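Local coordinates for LPS-assembly lipoprotein (Caulobacter crescentus, PDB 4KWY) that probably helps assemble lipopolysaccharide at the outer membrane, as an LptE-family lipoprotein, the relatives of which act as partners of the translocon protein LptD, at residues Ala4-Gly9 with Asp129-Leu134; Tyr24-Gln29 with Leu48-Gln53; Asp32-Arg37 with Lys125-Leu130; Val59-Val64 with Ser95-Ser100. One frame throughout, in Å; residues are numbered along the deposited sequence.

Contact 1 (Ala4-Gly9 with Asp129-Leu134); sequences AGVESG and DLATWL
Leu-134 overlaps the backbone of helix 5-10, its CD1 methyl lying 3.6 Å from Gly-9 C and 3.9 Å from Val-6 O. Leu-134 CD2 comes within 4.1 Å of Gly-9 CA. The approach is this close because Gly-9 has no side chain; a CB on that residue would collide with CD2. Val-6 and Leu-134 pass each other pointing opposite ways, so the valine methyls meet Leu-134 at CB and its carbonyl, while the leucine methyls lie at Val-6 O and Gly-9. With Val-6 CG1 anti to the backbone N (chi1 172°), this methyl reaches helix 104-135 at Ala-131 O, 3.7 Å away, and flanks Leu-134 CB at 4.2 Å, while Val-6 CG2 leans on Leu-134 O at 3.8 Å. No hydrogen bond links the segments, and the join rests on van der Waals contact of methyls with side chains and backbone carbonyls. Shortened to an alanine, Val-6 would lose both methyls, and a gap is likely to open beside Ala-131 and the backbone of Leu-134. The axes of the two short helical segments lie 9.5 Å apart at closest approach, at 124°. Leu-10 of the short helix also packs on Leu-134 and Ala-131, and Leu-134 reaches Ile-13 of strand 13-17 and Tyr-44 of strand 44-50. The N-terminal helix thereby lies against the last turns of the long C-terminal helix, beside the sheet's end.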
loop_
_atom_site.group_PDB
_atom_site.type_symbol
_atom_site.label_atom_id
_atom_site.label_comp_id
_atom_site.label_asym_id
_atom_site.label_seq_id
_atom_site.Cartn_x
_atom_site.Cartn_y
_atom_site.Cartn_z
ATOM N N ALA A 4 -21.962 -4.283 -1.918
ATOM C CA ALA A 4 -22.597 -3.316 -1.026
ATOM C C ALA A 4 -22.113 -3.489 0.434
ATOM O O ALA A 4 -21.564 -2.541 1.003
ATOM C CB ALA A 4 -24.115 -3.428 -1.117
ATOM N N GLY A 5 -22.299 -4.686 1.002
ATOM C CA GLY A 5 -21.855 -5.034 2.351
ATOM C C GLY A 5 -20.349 -5.235 2.421
ATOM O O GLY A 5 -19.745 -5.038 3.482
ATOM N N VAL A 6 -19.735 -5.639 1.274
ATOM C CA VAL A 6 -18.288 -5.839 1.095
ATOM C C VAL A 6 -17.630 -4.453 1.049
ATOM O O VAL A 6 -16.629 -4.229 1.723
ATOM C CB VAL A 6 -17.958 -6.702 -0.165
ATOM C CG1 VAL A 6 -16.452 -6.749 -0.451
ATOM C CG2 VAL A 6 -18.527 -8.111 -0.034
ATOM N N GLU A 7 -18.230 -3.517 0.288
ATOM C CA GLU A 7 -17.771 -2.131 0.140
ATOM C C GLU A 7 -17.922 -1.382 1.476
ATOM O O GLU A 7 -17.069 -0.556 1.813
ATOM C CB GLU A 7 -18.536 -1.424 -1.001
ATOM C CG GLU A 7 -18.121 -1.911 -2.386
ATOM C CD GLU A 7 -19.120 -1.806 -3.522
ATOM O OE1 GLU A 7 -20.342 -1.716 -3.257
ATOM O OE2 GLU A 7 -18.677 -1.881 -4.691
ATOM N N SER A 8 -18.993 -1.712 2.243
ATOM C CA SER A 8 -19.293 -1.198 3.590
ATOM C C SER A 8 -18.282 -1.777 4.603
ATOM O O SER A 8 -17.922 -1.109 5.577
ATOM C CB SER A 8 -20.723 -1.564 3.988
ATOM O OG SER A 8 -20.982 -1.406 5.374
ATOM N N GLY A 9 -17.861 -3.019 4.354
ATOM C CA GLY A 9 -16.881 -3.737 5.152
ATOM C C GLY A 9 -15.483 -3.208 4.907
ATOM O O GLY A 9 -14.706 -3.044 5.851
ATOM N N ASP A 129 -7.328 -8.481 -2.269
ATOM C CA ASP A 129 -7.124 -9.576 -1.314
ATOM C C ASP A 129 -8.117 -9.471 -0.107
ATOM O O ASP A 129 -8.724 -10.475 0.282
ATOM C CB ASP A 129 -5.673 -9.557 -0.843
ATOM C CG ASP A 129 -5.238 -10.739 -0.026
ATOM O OD1 ASP A 129 -5.727 -10.878 1.115
ATOM O OD2 ASP A 129 -4.340 -11.473 -0.487
ATOM N N LEU A 130 -8.314 -8.259 0.420
ATOM C CA LEU A 130 -9.240 -7.982 1.521
ATOM C C LEU A 130 -10.701 -8.094 1.067
ATOM O O LEU A 130 -11.539 -8.564 1.849
ATOM C CB LEU A 130 -9.011 -6.590 2.100
ATOM C CG LEU A 130 -7.713 -6.308 2.826
ATOM C CD1 LEU A 130 -7.599 -4.840 3.077
ATOM C CD2 LEU A 130 -7.627 -7.016 4.153
ATOM N N ALA A 131 -11.015 -7.634 -0.180
ATOM C CA ALA A 131 -12.375 -7.703 -0.754
ATOM C C ALA A 131 -12.789 -9.147 -0.965
ATOM O O ALA A 131 -13.955 -9.471 -0.761
ATOM C CB ALA A 131 -12.454 -6.944 -2.063
ATOM N N THR A 132 -11.819 -10.012 -1.315
ATOM C CA THR A 132 -11.973 -11.457 -1.506
ATOM C C THR A 132 -12.259 -12.102 -0.148
ATOM O O THR A 132 -13.091 -12.997 -0.052
ATOM C CB THR A 132 -10.699 -12.027 -2.186
ATOM O OG1 THR A 132 -10.503 -11.358 -3.437
ATOM C CG2 THR A 132 -10.767 -13.542 -2.434
ATOM N N TRP A 133 -11.586 -11.623 0.894
ATOM C CA TRP A 133 -11.729 -12.119 2.268
ATOM C C TRP A 133 -13.123 -11.724 2.871
ATOM O O TRP A 133 -13.828 -12.593 3.387
ATOM C CB TRP A 133 -10.543 -11.609 3.103
ATOM C CG TRP A 133 -10.492 -12.180 4.477
ATOM C CD1 TRP A 133 -9.996 -13.395 4.850
ATOM C CD2 TRP A 133 -10.935 -11.539 5.673
ATOM N NE1 TRP A 133 -10.118 -13.556 6.211
ATOM C CE2 TRP A 133 -10.699 -12.434 6.741
ATOM C CE3 TRP A 133 -11.563 -10.310 5.942
ATOM C CZ2 TRP A 133 -11.047 -12.128 8.058
ATOM C CZ3 TRP A 133 -11.910 -10.008 7.249
ATOM C CH2 TRP A 133 -11.650 -10.909 8.286
ATOM N N LEU A 134 -13.525 -10.437 2.726
ATOM C CA LEU A 134 -14.813 -9.863 3.141
ATOM C C LEU A 134 -16.008 -10.389 2.303
ATOM O O LEU A 134 -17.155 -10.307 2.762
ATOM C CB LEU A 134 -14.787 -8.336 3.016
ATOM C CG LEU A 134 -14.178 -7.516 4.139
ATOM C CD1 LEU A 134 -13.880 -6.134 3.645
ATOM C CD2 LEU A 134 -15.104 -7.443 5.373
#

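Contact 2 (Tyr24-Gln29 with Leu48-Gln53)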
loop_
_atom_site.group_PDB
_atom_site.type_symbol
_atom_site.label_atom_id
_atom_site.label_comp_id
_atom_site.label_asym_id
_atom_site.label_seq_id
_atom_site.Cartn_x
_atom_site.Cartn_y
_atom_site.Cartn_z
ATOM N N TYR A 24 3.295 5.838 4.603
ATOM C CA TYR A 24 2.475 7.035 4.425
ATOM C C TYR A 24 1.762 6.973 3.078
ATOM O O TYR A 24 0.552 7.135 3.039
ATOM C CB TYR A 24 3.317 8.324 4.549
ATOM C CG TYR A 24 2.555 9.603 4.247
ATOM C CD1 TYR A 24 1.724 10.190 5.203
ATOM C CD2 TYR A 24 2.673 10.233 3.009
ATOM C CE1 TYR A 24 1.017 11.366 4.928
ATOM C CE2 TYR A 24 1.966 11.402 2.718
ATOM C CZ TYR A 24 1.147 11.973 3.684
ATOM O OH TYR A 24 0.467 13.135 3.387
ATOM N N LEU A 25 2.502 6.721 1.986
ATOM C CA LEU A 25 1.948 6.625 0.632
ATOM C C LEU A 25 0.972 5.449 0.506
ATOM O O LEU A 25 -0.113 5.625 -0.044
ATOM C CB LEU A 25 3.053 6.513 -0.433
ATOM C CG LEU A 25 3.937 7.750 -0.710
ATOM C CD1 LEU A 25 5.004 7.425 -1.741
ATOM C CD2 LEU A 25 3.120 8.951 -1.211
ATOM N N LEU A 26 1.341 4.265 1.028
ATOM C CA LEU A 26 0.481 3.084 0.960
ATOM C C LEU A 26 -0.792 3.302 1.752
ATOM O O LEU A 26 -1.852 2.972 1.249
ATOM C CB LEU A 26 1.209 1.791 1.416
ATOM C CG LEU A 26 0.410 0.469 1.319
ATOM C CD1 LEU A 26 -0.214 0.281 -0.038
ATOM C CD2 LEU A 26 1.244 -0.691 1.635
ATOM N N ARG A 27 -0.702 3.867 2.965
ATOM C CA ARG A 27 -1.865 4.145 3.827
ATOM C C ARG A 27 -2.840 5.100 3.123
ATOM O O ARG A 27 -4.044 4.832 3.095
ATOM C CB ARG A 27 -1.407 4.736 5.172
ATOM C CG ARG A 27 -2.490 4.788 6.258
ATOM C CD ARG A 27 -2.298 5.900 7.295
ATOM N NE ARG A 27 -0.931 6.006 7.825
ATOM C CZ ARG A 27 -0.113 7.046 7.627
ATOM N NH1 ARG A 27 -0.517 8.094 6.912
ATOM N NH2 ARG A 27 1.116 7.038 8.129
ATOM N N GLU A 28 -2.300 6.186 2.529
ATOM C CA GLU A 28 -3.025 7.206 1.771
ATOM C C GLU A 28 -3.757 6.542 0.612
ATOM O O GLU A 28 -4.947 6.793 0.437
ATOM C CB GLU A 28 -2.038 8.273 1.257
ATOM C CG GLU A 28 -2.657 9.619 0.919
ATOM C CD GLU A 28 -1.715 10.649 0.314
ATOM O OE1 GLU A 28 -0.902 10.284 -0.569
ATOM O OE2 GLU A 28 -1.829 11.838 0.692
ATOM N N GLN A 29 -3.074 5.642 -0.126
ATOM C CA GLN A 29 -3.637 4.906 -1.253
ATOM C C GLN A 29 -4.712 3.935 -0.818
ATOM O O GLN A 29 -5.700 3.790 -1.526
ATOM C CB GLN A 29 -2.535 4.151 -2.019
ATOM C CG GLN A 29 -1.759 5.002 -3.033
ATOM C CD GLN A 29 -2.667 5.690 -4.015
ATOM O OE1 GLN A 29 -3.488 5.063 -4.683
ATOM N NE2 GLN A 29 -2.625 7.006 -4.026
ATOM N N LEU A 48 0.403 -2.054 8.425
ATOM C CA LEU A 48 1.304 -2.172 7.293
ATOM C C LEU A 48 2.748 -2.140 7.733
ATOM O O LEU A 48 3.114 -1.249 8.487
ATOM C CB LEU A 48 1.061 -1.028 6.307
ATOM C CG LEU A 48 -0.332 -0.814 5.778
ATOM C CD1 LEU A 48 -0.348 0.450 4.966
ATOM C CD2 LEU A 48 -0.782 -1.986 4.916
ATOM N N SER A 49 3.571 -3.100 7.258
ATOM C CA SER A 49 5.016 -3.111 7.541
ATOM C C SER A 49 5.767 -3.022 6.228
ATOM O O SER A 49 6.025 -4.027 5.558
ATOM C CB SER A 49 5.442 -4.331 8.345
ATOM O OG SER A 49 4.750 -4.314 9.574
ATOM N N VAL A 50 6.046 -1.792 5.828
ATOM C CA VAL A 50 6.781 -1.524 4.605
ATOM C C VAL A 50 8.267 -1.579 4.928
ATOM O O VAL A 50 8.700 -1.047 5.953
ATOM C CB VAL A 50 6.391 -0.167 3.931
ATOM C CG1 VAL A 50 7.163 0.035 2.616
ATOM C CG2 VAL A 50 4.885 -0.101 3.666
ATOM N N ASN A 51 9.055 -2.187 4.007
ATOM C CA ASN A 51 10.514 -2.180 4.065
ATOM C C ASN A 51 10.915 -0.811 3.511
ATOM O O ASN A 51 11.010 -0.615 2.294
ATOM C CB ASN A 51 11.083 -3.356 3.276
ATOM C CG ASN A 51 12.569 -3.497 3.374
ATOM O OD1 ASN A 51 13.311 -2.530 3.588
ATOM N ND2 ASN A 51 13.040 -4.714 3.202
ATOM N N GLU A 52 11.013 0.162 4.409
ATOM C CA GLU A 52 11.240 1.572 4.094
ATOM C C GLU A 52 12.616 1.867 3.497
ATOM O O GLU A 52 12.733 2.791 2.673
ATOM C CB GLU A 52 11.022 2.434 5.344
ATOM C CG GLU A 52 9.577 2.462 5.821
ATOM C CD GLU A 52 8.548 3.150 4.945
ATOM O OE1 GLU A 52 8.920 3.683 3.874
ATOM O OE2 GLU A 52 7.360 3.161 5.341
ATOM N N GLN A 53 13.645 1.098 3.916
ATOM C CA GLN A 53 14.983 1.286 3.379
ATOM C C GLN A 53 14.993 0.867 1.914
ATOM O O GLN A 53 15.478 1.650 1.085
ATOM C CB GLN A 53 16.060 0.570 4.208
ATOM C CG GLN A 53 16.455 1.370 5.468
ATOM C CD GLN A 53 17.833 1.050 6.030
ATOM O OE1 GLN A 53 18.804 0.790 5.301
ATOM N NE2 GLN A 53 17.968 1.131 7.349
#
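Leu-26 and Leu-48 meet because their first torsions turn the two isobutyl groups into the same space: Leu-26 has CG anti to the backbone N (chi1 -177°), whereas Leu-48 has CG anti to the carbonyl carbon (chi1 -55°). The two side chains meet at a slant. The CD1 methyl of Leu-48 does most of the touching, fitting against the branch point of Leu-26 at 3.7 Å from CG and 3.9 Å from CD2. Its second methyl, CD2, approaches Leu-26 CD2 at 4.1 Å, so that one branch of the helix residue bears on both branches of the strand residue. Leu-48 CD1 also lies against the helix backbone at Arg-27 N, 4.0 Å away. Two residues further along the strand, Val-50 CG2 extends the apolar surface to Leu-26 CD2 at 4.2 Å. No hydrogen bond crosses between the segments, and both leucines are buried. Val-74 of strand 67-80 touches Leu-26 as well as Val-50, and Trp-76 of the same strand packs on Leu-48. Beyond the strand, Glu-52 turns its carboxylate back to Gly-22 N and Gly-23 N, a hydrogen bond from each oxygen to the first turn of helix 21-34; its negative charge would probably interact favourably with the N-terminal end of the helix dipole. Helix 21-34 connects the parallel strands 13-17 and 44-50, and the leucine pair forms part of the hydrophobic seam between helix and returning strand in this beta-alpha-beta crossover.

Contact 3 (Asp32-Arg37 with Lys125-Leu130)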
loop_
_atom_site.group_PDB
_atom_site.type_symbol
_atom_site.label_atom_id
_atom_site.label_comp_id
_atom_site.label_asym_id
_atom_site.label_seq_id
_atom_site.Cartn_x
_atom_site.Cartn_y
_atom_site.Cartn_z
ATOM N N ASP A 32 -7.988 5.622 0.290
ATOM C CA ASP A 32 -8.684 5.973 -0.950
ATOM C C ASP A 32 -9.388 4.751 -1.556
ATOM O O ASP A 32 -10.595 4.804 -1.799
ATOM C CB ASP A 32 -7.683 6.562 -1.957
ATOM C CG ASP A 32 -7.566 8.074 -1.957
ATOM O OD1 ASP A 32 -7.743 8.691 -0.874
ATOM O OD2 ASP A 32 -7.247 8.642 -3.026
ATOM N N ALA A 33 -8.637 3.663 -1.793
ATOM C CA ALA A 33 -9.126 2.399 -2.347
ATOM C C ALA A 33 -10.198 1.733 -1.439
ATOM O O ALA A 33 -11.188 1.208 -1.948
ATOM C CB ALA A 33 -7.955 1.450 -2.570
ATOM N N LEU A 34 -10.005 1.772 -0.111
ATOM C CA LEU A 34 -10.937 1.193 0.861
ATOM C C LEU A 34 -12.119 2.129 1.161
ATOM O O LEU A 34 -13.146 1.648 1.635
ATOM C CB LEU A 34 -10.223 0.811 2.180
ATOM C CG LEU A 34 -9.106 -0.258 2.112
ATOM C CD1 LEU A 34 -8.393 -0.391 3.439
ATOM C CD2 LEU A 34 -9.626 -1.603 1.658
ATOM N N ALA A 35 -11.987 3.449 0.866
ATOM C CA ALA A 35 -12.998 4.507 1.107
ATOM C C ALA A 35 -13.262 4.728 2.620
ATOM O O ALA A 35 -14.360 5.157 3.013
ATOM C CB ALA A 35 -14.304 4.208 0.371
ATOM N N HIS A 36 -12.231 4.477 3.457
ATOM C CA HIS A 36 -12.334 4.687 4.890
ATOM C C HIS A 36 -12.188 6.180 5.194
ATOM O O HIS A 36 -11.119 6.761 4.995
ATOM C CB HIS A 36 -11.327 3.843 5.703
ATOM C CG HIS A 36 -11.419 4.092 7.191
ATOM N ND1 HIS A 36 -12.504 3.648 7.934
ATOM C CD2 HIS A 36 -10.595 4.791 8.008
ATOM C CE1 HIS A 36 -12.294 4.068 9.172
ATOM N NE2 HIS A 36 -11.164 4.766 9.266
ATOM N N ARG A 37 -13.286 6.796 5.648
ATOM C CA ARG A 37 -13.311 8.208 6.011
ATOM C C ARG A 37 -12.718 8.344 7.420
ATOM O O ARG A 37 -13.068 7.558 8.305
ATOM C CB ARG A 37 -14.750 8.755 5.915
ATOM C CG ARG A 37 -14.845 10.281 5.916
ATOM C CD ARG A 37 -16.274 10.801 6.076
ATOM N NE ARG A 37 -16.987 10.178 7.196
ATOM C CZ ARG A 37 -16.870 10.546 8.467
ATOM N NH1 ARG A 37 -16.066 11.547 8.805
ATOM N NH2 ARG A 37 -17.551 9.912 9.412
ATOM N N LYS A 125 -3.564 -4.425 -4.947
ATOM C CA LYS A 125 -3.349 -5.857 -4.655
ATOM C C LYS A 125 -3.900 -6.261 -3.266
ATOM O O LYS A 125 -4.521 -7.307 -3.149
ATOM C CB LYS A 125 -1.852 -6.194 -4.740
ATOM C CG LYS A 125 -1.354 -6.403 -6.149
ATOM C CD LYS A 125 0.135 -6.538 -6.169
ATOM C CE LYS A 125 0.570 -7.894 -6.653
ATOM N NZ LYS A 125 2.046 -7.958 -6.851
ATOM N N ILE A 126 -3.661 -5.440 -2.232
ATOM C CA ILE A 126 -4.143 -5.659 -0.869
ATOM C C ILE A 126 -5.711 -5.533 -0.815
ATOM O O ILE A 126 -6.370 -6.376 -0.195
ATOM C CB ILE A 126 -3.440 -4.670 0.109
ATOM C CG1 ILE A 126 -1.935 -4.960 0.202
ATOM C CG2 ILE A 126 -4.109 -4.701 1.519
ATOM C CD1 ILE A 126 -1.141 -3.875 0.964
ATOM N N GLN A 127 -6.283 -4.481 -1.483
ATOM C CA GLN A 127 -7.719 -4.167 -1.533
ATOM C C GLN A 127 -8.477 -5.300 -2.141
ATOM O O GLN A 127 -9.552 -5.600 -1.664
ATOM C CB GLN A 127 -7.980 -2.870 -2.324
ATOM C CG GLN A 127 -9.423 -2.351 -2.266
ATOM C CD GLN A 127 -10.104 -2.402 -3.612
ATOM O OE1 GLN A 127 -9.819 -1.608 -4.515
ATOM N NE2 GLN A 127 -11.028 -3.334 -3.774
ATOM N N LEU A 128 -7.928 -5.919 -3.192
ATOM C CA LEU A 128 -8.493 -7.065 -3.894
ATOM C C LEU A 128 -8.445 -8.288 -2.979
ATOM O O LEU A 128 -9.421 -9.018 -2.896
ATOM C CB LEU A 128 -7.718 -7.302 -5.217
ATOM C CG LEU A 128 -7.860 -8.689 -5.883
ATOM C CD1 LEU A 128 -9.187 -8.823 -6.621
ATOM C CD2 LEU A 128 -6.690 -9.006 -6.797
ATOM N N ASP A 129 -7.328 -8.481 -2.269
ATOM C CA ASP A 129 -7.124 -9.576 -1.314
ATOM C C ASP A 129 -8.117 -9.471 -0.107
ATOM O O ASP A 129 -8.724 -10.475 0.282
ATOM C CB ASP A 129 -5.673 -9.557 -0.843
ATOM C CG ASP A 129 -5.238 -10.739 -0.026
ATOM O OD1 ASP A 129 -5.727 -10.878 1.115
ATOM O OD2 ASP A 129 -4.340 -11.473 -0.487
ATOM N N LEU A 130 -8.314 -8.259 0.420
ATOM C CA LEU A 130 -9.240 -7.982 1.521
ATOM C C LEU A 130 -10.701 -8.094 1.067
ATOM O O LEU A 130 -11.539 -8.564 1.849
ATOM C CB LEU A 130 -9.011 -6.590 2.100
ATOM C CG LEU A 130 -7.713 -6.308 2.826
ATOM C CD1 LEU A 130 -7.599 -4.840 3.077
ATOM C CD2 LEU A 130 -7.627 -7.016 4.153
#
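Gln-127 packs its aliphatic stem against the last turn of helix 21-34, with CG 4.0 Å from Ala-33 O and equally near Leu-34 CD2. Leu-34 and Gln-127 lie alongside each other with their ends pointing opposite ways. Gln-127 CG is anti to the backbone N, and a bend at chi2 (-114°) then folds the amide back beside Ala-33, bringing OE1 to 4.1 Å from Ala-33 CB; no hydrogen bond joins it to this segment. The same methyl, Leu-34 CD2, also reaches Leu-130 CD1 at 4.1 Å, the two leucines crossing at about a right angle. Were Gln-127 replaced by an alanine, Ala-33 CB and the Leu-34 methyl are likely to lose part of their cover, with a gap opened between the helices. Behind this first shell, Ala-35 takes a positive phi (65°) and leads the chain out of the helix to His-36, whose ND1 is hydrogen-bonded to Ser-11 O. Ile-13 of strand 13-17 and Leu-10 of helix 5-10 each touch both Leu-34 and Leu-130, while Trp-76 of strand 67-80 lies against Leu-130. The C-terminal end of helix 21-34 thus lies beside helix 104-135, with leucines of both helices turned onto the sheet.

Contact 4 (Val59-Val64 with Ser95-Ser100); sequences VRLDNV and SVTYDS
Leu-61 and Thr-97 bury slightly more of this small surface contact than Val-64 and Asp-99, CD1 of the leucine meeting CG2 of the threonine at 4.0 Å. Their side chains cross at about a right angle, methyl against methyl. Thr-97 offers that methyl because its OG1 sits between the backbone N and the carbonyl carbon (chi1 65°), leaving CG2 anti to the carbonyl carbon. Asp-99, two residues along the strand, gives a second touch of another kind: OD2 lies 4.0 Å from Val-64 CG1, a carboxylate beside a methyl. Its strongest polar partner is Arg-67, whose NE makes a salt bridge with OD1. Val-64 is brought back toward the strand by a classic gamma turn centred on Asn-63, with Val-64 N hydrogen-bonded to Asp-62 O. Strand 67-80 lies next to both segments, since Leu-61 makes a backbone hydrogen bond to Arg-67 and Tyr-98 one to Phe-68. All four touching residues also border crystal neighbours, and the position of the turn may partly reflect the lattice. With two van der Waals touches and no hydrogen bond or salt bridge between the segments, the chemistry implies a weak direct association, the strand they both pair with probably doing more to hold them together.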
loop_
_atom_site.group_PDB
_atom_site.type_symbol
_atom_site.label_atom_id
_atom_site.label_comp_id
_atom_site.label_asym_id
_atom_site.label_seq_id
_atom_site.Cartn_x
_atom_site.Cartn_y
_atom_site.Cartn_z
ATOM N N VAL A 59 17.072 1.563 -7.667
ATOM C CA VAL A 59 18.222 0.802 -8.153
ATOM C C VAL A 59 18.425 1.045 -9.635
ATOM O O VAL A 59 17.548 0.712 -10.416
ATOM C CB VAL A 59 18.028 -0.696 -7.862
ATOM C CG1 VAL A 59 19.181 -1.519 -8.414
ATOM C CG2 VAL A 59 17.829 -0.948 -6.379
ATOM N N ARG A 60 19.588 1.591 -10.020
ATOM C CA ARG A 60 19.926 1.865 -11.408
ATOM C C ARG A 60 19.970 0.573 -12.231
ATOM O O ARG A 60 20.436 -0.479 -11.772
ATOM C CB ARG A 60 21.261 2.599 -11.490
ATOM C CG ARG A 60 21.607 3.168 -12.870
ATOM C CD ARG A 60 22.884 3.974 -12.826
ATOM N NE ARG A 60 22.696 5.284 -12.191
ATOM C CZ ARG A 60 22.168 6.350 -12.792
ATOM N NH1 ARG A 60 21.757 6.278 -14.055
ATOM N NH2 ARG A 60 22.037 7.494 -12.130
ATOM N N LEU A 61 19.417 0.656 -13.422
ATOM C CA LEU A 61 19.378 -0.456 -14.347
ATOM C C LEU A 61 20.410 -0.218 -15.441
ATOM O O LEU A 61 20.841 0.921 -15.693
ATOM C CB LEU A 61 17.963 -0.666 -14.948
ATOM C CG LEU A 61 16.772 -0.866 -13.982
ATOM C CD1 LEU A 61 15.528 -1.184 -14.750
ATOM C CD2 LEU A 61 17.032 -2.010 -12.981
ATOM N N ASP A 62 20.836 -1.320 -16.050
ATOM C CA ASP A 62 21.787 -1.355 -17.146
ATOM C C ASP A 62 21.027 -1.037 -18.452
ATOM O O ASP A 62 19.805 -0.777 -18.406
ATOM C CB ASP A 62 22.459 -2.747 -17.187
ATOM C CG ASP A 62 23.007 -3.219 -15.853
ATOM O OD1 ASP A 62 23.901 -2.545 -15.307
ATOM O OD2 ASP A 62 22.555 -4.279 -15.366
ATOM N N ASN A 63 21.742 -1.034 -19.597
ATOM C CA ASN A 63 21.211 -0.801 -20.940
ATOM C C ASN A 63 20.604 0.642 -21.147
ATOM O O ASN A 63 21.015 1.331 -22.094
ATOM C CB ASN A 63 20.191 -1.890 -21.304
ATOM N N VAL A 64 19.656 1.093 -20.273
ATOM C CA VAL A 64 18.992 2.413 -20.371
ATOM C C VAL A 64 19.561 3.429 -19.347
ATOM O O VAL A 64 19.608 3.152 -18.139
ATOM C CB VAL A 64 17.444 2.300 -20.233
ATOM C CG1 VAL A 64 16.773 3.673 -20.293
ATOM C CG2 VAL A 64 16.869 1.387 -21.309
ATOM N N SER A 95 6.968 -3.993 -7.903
ATOM C CA SER A 95 8.128 -3.360 -8.547
ATOM C C SER A 95 7.691 -2.402 -9.619
ATOM O O SER A 95 6.778 -2.705 -10.365
ATOM C CB SER A 95 9.058 -4.398 -9.160
ATOM O OG SER A 95 9.868 -4.909 -8.119
ATOM N N VAL A 96 8.333 -1.232 -9.672
ATOM C CA VAL A 96 8.119 -0.210 -10.687
ATOM C C VAL A 96 9.482 0.262 -11.201
ATOM O O VAL A 96 10.516 0.089 -10.532
ATOM C CB VAL A 96 7.256 0.993 -10.206
ATOM C CG1 VAL A 96 5.874 0.557 -9.782
ATOM C CG2 VAL A 96 7.941 1.788 -9.099
ATOM N N THR A 97 9.475 0.849 -12.397
ATOM C CA THR A 97 10.618 1.506 -12.985
ATOM C C THR A 97 10.242 2.975 -13.182
ATOM O O THR A 97 9.054 3.317 -13.260
ATOM C CB THR A 97 11.110 0.849 -14.279
ATOM O OG1 THR A 97 10.116 0.958 -15.282
ATOM C CG2 THR A 97 11.594 -0.596 -14.088
ATOM N N TYR A 98 11.250 3.847 -13.190
ATOM C CA TYR A 98 11.087 5.263 -13.494
ATOM C C TYR A 98 12.275 5.677 -14.261
ATOM O O TYR A 98 13.376 5.137 -14.067
ATOM C CB TYR A 98 10.824 6.173 -12.276
ATOM C CG TYR A 98 11.898 6.190 -11.213
ATOM C CD1 TYR A 98 12.945 7.110 -11.264
ATOM C CD2 TYR A 98 11.830 5.334 -10.112
ATOM C CE1 TYR A 98 13.912 7.162 -10.258
ATOM C CE2 TYR A 98 12.805 5.363 -9.110
ATOM C CZ TYR A 98 13.831 6.291 -9.177
ATOM O OH TYR A 98 14.807 6.316 -8.218
ATOM N N ASP A 99 12.036 6.567 -15.210
ATOM C CA ASP A 99 13.102 7.056 -16.044
ATOM C C ASP A 99 13.484 8.439 -15.546
ATOM O O ASP A 99 12.779 9.412 -15.803
ATOM C CB ASP A 99 12.692 7.024 -17.531
ATOM C CG ASP A 99 12.931 5.682 -18.215
ATOM O OD1 ASP A 99 12.584 4.651 -17.631
ATOM O OD2 ASP A 99 13.431 5.679 -19.352
ATOM N N SER A 100 14.581 8.501 -14.769
ATOM C CA SER A 100 15.154 9.723 -14.183
ATOM C C SER A 100 15.692 10.705 -15.268
ATOM O O SER A 100 15.548 10.488 -16.479
ATOM C CB SER A 100 16.264 9.363 -13.192
ATOM O OG SER A 100 16.419 10.336 -12.174
#

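Contact 1 and contact 3 are neighbours, their centres 9 Å apart, and both end on overlapping parts of helix 104-135. Contact 2 lies near the middle of the chain and shares helix 21-34 with contact 3; the two touch where Leu-26 CD2 packs on Ile-126 CD1 at 4.0 Å. Contact 4 is a surface contact at the far end of the sheet, where strands 59-60 and 86-99 both pair with strand 67-80, its centre 35 Å from that of contact 1. Along the sequence contact 1 encloses contacts 2 and 4, which follow in series; contact 3 also encloses contact 4 and alternates with contact 2. Helix 104-135 thus gathers helices 5-10 and 21-34, bringing the chain's two ends together.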